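Local coordinates for DNA topoisomerase 2-associated protein PAT1 (Saccharomyces cerevisiae, PDB 5LMG) that activates mRNA decapping and represses translation in yeast, its C-terminal domain binding the decapping enzyme Dcp2 directly, at residues Y59-I62 against L63-E66; A79-E82 against A83-I86. The protein carries 2 engineered substitutions. One frame throughout, in Å; residues are numbered along the deposited sequence.

Interaction 1 covers about two turns of the long helix 48-70, and interaction 2 is the end of the short helix 78-82 that follows it in the chain; their centres lie about 12 Å apart. They meet through side chains: Ile62 CD1 rests on Met80 CG at 3.7 Å, Leu65 CD1 on Met80 CB at 3.8 Å, and the carboxylate of Glu61 reaches the methyl of Ala79, OE1 to CB 3.8 Å. Met80 thus packs against helix 48-70 while its sulfur faces Leu84 within interaction 2. A bound magnesium ion lies nearer the second contact, about 8 Å from the side chain of Trp81 and about 14 Å from that of Leu65.

Interaction 1 of 2, residues Y59-I62 against L63-E66; sequences YEEI and LDLE. With EDO (1,2-ethanediol), chain G; EDO (1,2-ethanediol), chain E.
Ile62 and Glu66, one helical turn apart, make the closest side-chain approach of this contact. The CG2 branch of Ile62 lies against the flat end of Glu66, 3.6 Å from its CD, and the two side chains cross at a slant. With CG1 anti to the carbonyl carbon (chi1 -71°), CG2 stands anti to the backbone N and is turned toward Glu66. The CG1 branch runs to CD1, which touches Leu65 CD1 loosely at 4.4 Å. The Glu66 carboxylate, carried on an extended chain, also forms a salt bridge with Arg111 of helix 103-114; an alanine here would probably leave Arg111 without this acidic partner and take away part of the cover over Ile62 CG2. On another side of the helix the acids Glu61 and Asp64 come close, OE1 to OD2 4.1 Å, a like-charge approach that may disfavour full ionisation of both. Glu61 bends back at chi2 (-63°), its carboxylate lying near the O2 hydroxyl of a 1,2-ethanediol, probably from the crystallisation liquor, at weak hydrogen-bond range (OE2 to O2 3.3 Å).

All of this rides on a regular alpha-helical i to i+4 pattern. Leu63 N binds Tyr59 O at 2.9 Å and Glu66 N binds Ile62 O at 2.8 Å. The bonds from Asp64 N to Glu60 O and from Leu65 N to Glu61 O are longer. Glu60 O has a further partner, a water that donates to it at 2.7 Å and makes a weak bond to Asp64 OD1.

Farther out, Tyr59 joins this part of the helix to helix 103-114, its OH bonded to Lys104 O and its ring in a cation-pi contact with Lys104. Ile62 packs on Ile108 of that helix as well, and Leu65 on Phe115 just beyond it.

Interaction 2 of 2, residues A79-E82 against A83-I86; sequences AMWE and ALHI
Trp81 and Ile86 make the main apolar contact at this helix end. The side chains cross at about a right angle, with Ile86 CG2 3.9 Å from Trp81 CH2 at the far end of the indole. Leu84 CD1 touches two partners on adjacent sides, Met80 SD at 4.0 Å and Trp81 CE3 at 4.1 Å. The indole swings out with CG opposite the backbone N (chi1 171°), which carries its six-membered ring across to these neighbours; the indole and Ile86 both also pack on Ile124 of helix 118-130.

The backbone bonds mark the helix running out. Ala83 N still reaches Ala79 O, four residues back, but Leu84 N turns to Trp81 O at 3.2 Å, coming in from above the carbonyl plane. A type I beta turn from Glu82 to His85 follows, closed by a weak bond from His85 N to Glu82 O, and His85 takes a positive phi (56°). Its ring has Glu82 O over one face, and its ND1 makes a weak in-plane bond to Ala83 O.

A water accepts from Ile86 N and donates to Trp81 O at 2.7 Å, sitting over the centre of one indole face. Trp81 O therefore serves two donors, Leu84 N and the water, so polar bonds tie the departing chain to the last helical turn, while Trp81, Leu84 and Ile86 pack beside them.

Interaction 1 of 2, residues Y59-I62 against L63-E66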
loop_
_atom_site.group_PDB
_atom_site.type_symbol
_atom_site.label_atom_id
_atom_site.label_comp_id
_atom_site.label_asym_id
_atom_site.label_seq_id
_atom_site.Cartn_x
_atom_site.Cartn_y
_atom_site.Cartn_z
ATOM N N TYR A 59 -13.045 23.740 3.389
ATOM C CA TYR A 59 -12.164 24.460 4.325
ATOM C C TYR A 59 -12.962 25.450 5.191
ATOM O O TYR A 59 -12.783 25.471 6.409
ATOM C CB TYR A 59 -11.000 25.153 3.580
ATOM C CG TYR A 59 -9.782 24.261 3.448
ATOM C CD1 TYR A 59 -9.791 23.155 2.600
ATOM C CD2 TYR A 59 -8.630 24.504 4.194
ATOM C CE1 TYR A 59 -8.689 22.308 2.505
ATOM C CE2 TYR A 59 -7.521 23.664 4.107
ATOM C CZ TYR A 59 -7.563 22.553 3.276
ATOM O OH TYR A 59 -6.486 21.700 3.189
ATOM N N GLU A 60 -13.889 26.214 4.574
ATOM C CA GLU A 60 -14.734 27.183 5.292
ATOM C C GLU A 60 -15.571 26.483 6.358
ATOM O O GLU A 60 -15.597 26.936 7.502
ATOM C CB GLU A 60 -15.642 27.949 4.324
ATOM C CG GLU A 60 -14.930 29.049 3.551
ATOM C CD GLU A 60 -15.712 29.669 2.405
ATOM O OE1 GLU A 60 -16.790 29.138 2.046
ATOM O OE2 GLU A 60 -15.228 30.679 1.844
ATOM N N GLU A 61 -16.196 25.348 5.999
ATOM C CA GLU A 61 -17.027 24.558 6.908
ATOM C C GLU A 61 -16.217 23.938 8.051
ATOM O O GLU A 61 -16.704 23.916 9.183
ATOM C CB GLU A 61 -17.855 23.499 6.162
ATOM C CG GLU A 61 -18.795 24.045 5.090
ATOM C CD GLU A 61 -19.927 24.977 5.489
ATOM O OE1 GLU A 61 -20.101 25.261 6.697
ATOM O OE2 GLU A 61 -20.648 25.429 4.570
ATOM N N ILE A 62 -14.973 23.483 7.772
ATOM C CA ILE A 62 -14.092 22.906 8.796
ATOM C C ILE A 62 -13.658 24.004 9.765
ATOM O O ILE A 62 -13.740 23.805 10.976
ATOM C CB ILE A 62 -12.902 22.094 8.190
ATOM C CG1 ILE A 62 -13.365 20.750 7.545
ATOM C CG2 ILE A 62 -11.743 21.874 9.201
ATOM C CD1 ILE A 62 -13.960 19.653 8.504
ATOM N N LEU A 63 -13.231 25.168 9.234
ATOM C CA LEU A 63 -12.814 26.316 10.037
ATOM C C LEU A 63 -13.917 26.762 10.998
ATOM O O LEU A 63 -13.617 27.047 12.155
ATOM C CB LEU A 63 -12.296 27.479 9.165
ATOM C CG LEU A 63 -10.953 27.255 8.415
ATOM C CD1 LEU A 63 -10.568 28.482 7.630
ATOM C CD2 LEU A 63 -9.814 26.844 9.355
ATOM N N ASP A 64 -15.193 26.734 10.548
ATOM C CA ASP A 64 -16.364 27.060 11.380
ATOM C C ASP A 64 -16.552 26.021 12.481
ATOM O O ASP A 64 -16.739 26.398 13.636
ATOM C CB ASP A 64 -17.651 27.156 10.528
ATOM C CG ASP A 64 -17.840 28.456 9.760
ATOM O OD1 ASP A 64 -17.109 29.435 10.048
ATOM O OD2 ASP A 64 -18.730 28.499 8.877
ATOM N N LEU A 65 -16.475 24.717 12.133
ATOM C CA LEU A 65 -16.630 23.625 13.104
ATOM C C LEU A 65 -15.532 23.682 14.159
ATOM O O LEU A 65 -15.825 23.554 15.349
ATOM C CB LEU A 65 -16.627 22.241 12.422
ATOM C CG LEU A 65 -17.871 21.842 11.628
ATOM C CD1 LEU A 65 -17.583 20.621 10.747
ATOM C CD2 LEU A 65 -19.076 21.606 12.536
ATOM N N GLU A 66 -14.281 23.924 13.721
ATOM C CA GLU A 66 -13.104 24.003 14.587
ATOM C C GLU A 66 -13.191 25.190 15.527
ATOM O O GLU A 66 -12.873 25.031 16.705
ATOM C CB GLU A 66 -11.816 24.032 13.765
ATOM C CG GLU A 66 -11.457 22.684 13.165
ATOM C CD GLU A 66 -10.200 22.649 12.314
ATOM O OE1 GLU A 66 -9.782 23.717 11.807
ATOM O OE2 GLU A 66 -9.685 21.532 12.078
HETATM C C1 EDO G . -22.485 28.449 7.773
HETATM O O1 EDO G . -21.886 29.736 7.756
HETATM C C2 EDO G . -22.588 27.898 6.327
HETATM O O2 EDO G . -23.204 26.617 6.348
HETATM C C1 EDO E . -19.173 31.399 0.017
HETATM O O1 EDO E . -20.457 31.208 -0.558
HETATM C C2 EDO E . -18.174 31.836 -1.082
HETATM O O2 EDO E . -16.893 32.036 -0.506
HETATM O O HOH W 1 -15.323 29.604 7.999
#

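Interaction 2 of 2, residues A79-E82 against A83-I86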
loop_
_atom_site.group_PDB
_atom_site.type_symbol
_atom_site.label_atom_id
_atom_site.label_comp_id
_atom_site.label_asym_id
_atom_site.label_seq_id
_atom_site.Cartn_x
_atom_site.Cartn_y
_atom_site.Cartn_z
ATOM N N ALA A 79 -23.681 20.718 7.132
ATOM C CA ALA A 79 -23.211 21.557 6.029
ATOM C C ALA A 79 -21.866 21.066 5.479
ATOM O O ALA A 79 -21.702 21.018 4.260
ATOM C CB ALA A 79 -23.117 23.009 6.468
ATOM N N MET A 80 -20.934 20.638 6.373
ATOM C CA MET A 80 -19.625 20.112 5.965
ATOM C C MET A 80 -19.789 18.781 5.207
ATOM O O MET A 80 -19.175 18.614 4.141
ATOM C CB MET A 80 -18.688 19.962 7.178
ATOM C CG MET A 80 -17.267 19.516 6.813
ATOM S SD MET A 80 -17.049 17.713 6.798
ATOM C CE MET A 80 -17.009 17.367 8.552
ATOM N N TRP A 81 -20.598 17.837 5.768
ATOM C CA TRP A 81 -20.873 16.538 5.151
ATOM C C TRP A 81 -21.467 16.732 3.750
ATOM O O TRP A 81 -20.984 16.115 2.805
ATOM C CB TRP A 81 -21.790 15.653 6.036
ATOM C CG TRP A 81 -22.265 14.397 5.349
ATOM C CD1 TRP A 81 -23.515 14.160 4.855
ATOM C CD2 TRP A 81 -21.472 13.249 4.997
ATOM N NE1 TRP A 81 -23.563 12.918 4.258
ATOM C CE2 TRP A 81 -22.322 12.341 4.323
ATOM C CE3 TRP A 81 -20.123 12.895 5.193
ATOM C CZ2 TRP A 81 -21.872 11.099 3.851
ATOM C CZ3 TRP A 81 -19.687 11.653 4.748
ATOM C CH2 TRP A 81 -20.554 10.773 4.082
ATOM N N GLU A 82 -22.457 17.633 3.619
ATOM C CA GLU A 82 -23.108 17.948 2.343
ATOM C C GLU A 82 -22.137 18.560 1.318
ATOM O O GLU A 82 -22.228 18.232 0.136
ATOM C CB GLU A 82 -24.336 18.845 2.552
ATOM C CG GLU A 82 -25.572 18.074 2.987
ATOM C CD GLU A 82 -26.843 18.900 3.035
ATOM O OE1 GLU A 82 -27.362 19.266 1.955
ATOM O OE2 GLU A 82 -27.335 19.163 4.156
ATOM N N ALA A 83 -21.174 19.389 1.780
ATOM C CA ALA A 83 -20.147 20.022 0.935
ATOM C C ALA A 83 -19.122 19.017 0.345
ATOM O O ALA A 83 -18.363 19.384 -0.552
ATOM C CB ALA A 83 -19.433 21.120 1.711
ATOM N N LEU A 84 -19.127 17.754 0.823
ATOM C CA LEU A 84 -18.232 16.681 0.362
ATOM C C LEU A 84 -18.729 15.916 -0.885
ATOM O O LEU A 84 -17.913 15.297 -1.578
ATOM C CB LEU A 84 -17.913 15.690 1.496
ATOM C CG LEU A 84 -17.089 16.167 2.693
ATOM C CD1 LEU A 84 -17.003 15.074 3.739
ATOM C CD2 LEU A 84 -15.678 16.569 2.285
ATOM N N HIS A 85 -20.058 15.932 -1.145
ATOM C CA HIS A 85 -20.732 15.294 -2.293
ATOM C C HIS A 85 -20.472 13.785 -2.426
ATOM O O HIS A 85 -20.266 13.305 -3.544
ATOM C CB HIS A 85 -20.380 16.031 -3.608
ATOM C CG HIS A 85 -20.896 17.431 -3.674
ATOM N ND1 HIS A 85 -20.316 18.448 -2.941
ATOM C CD2 HIS A 85 -21.916 17.940 -4.401
ATOM C CE1 HIS A 85 -21.004 19.540 -3.235
ATOM N NE2 HIS A 85 -21.978 19.283 -4.110
ATOM N N ILE A 86 -20.470 13.041 -1.301
ATOM C CA ILE A 86 -20.230 11.591 -1.311
ATOM C C ILE A 86 -21.430 10.830 -1.921
ATOM O O ILE A 86 -21.218 9.939 -2.750
ATOM C CB ILE A 86 -19.789 11.062 0.089
ATOM C CG1 ILE A 86 -18.261 11.118 0.219
ATOM C CG2 ILE A 86 -20.280 9.630 0.387
ATOM C CD1 ILE A 86 -17.796 12.146 1.094
HETATM O O HOH W 2 -21.377 13.886 1.327
#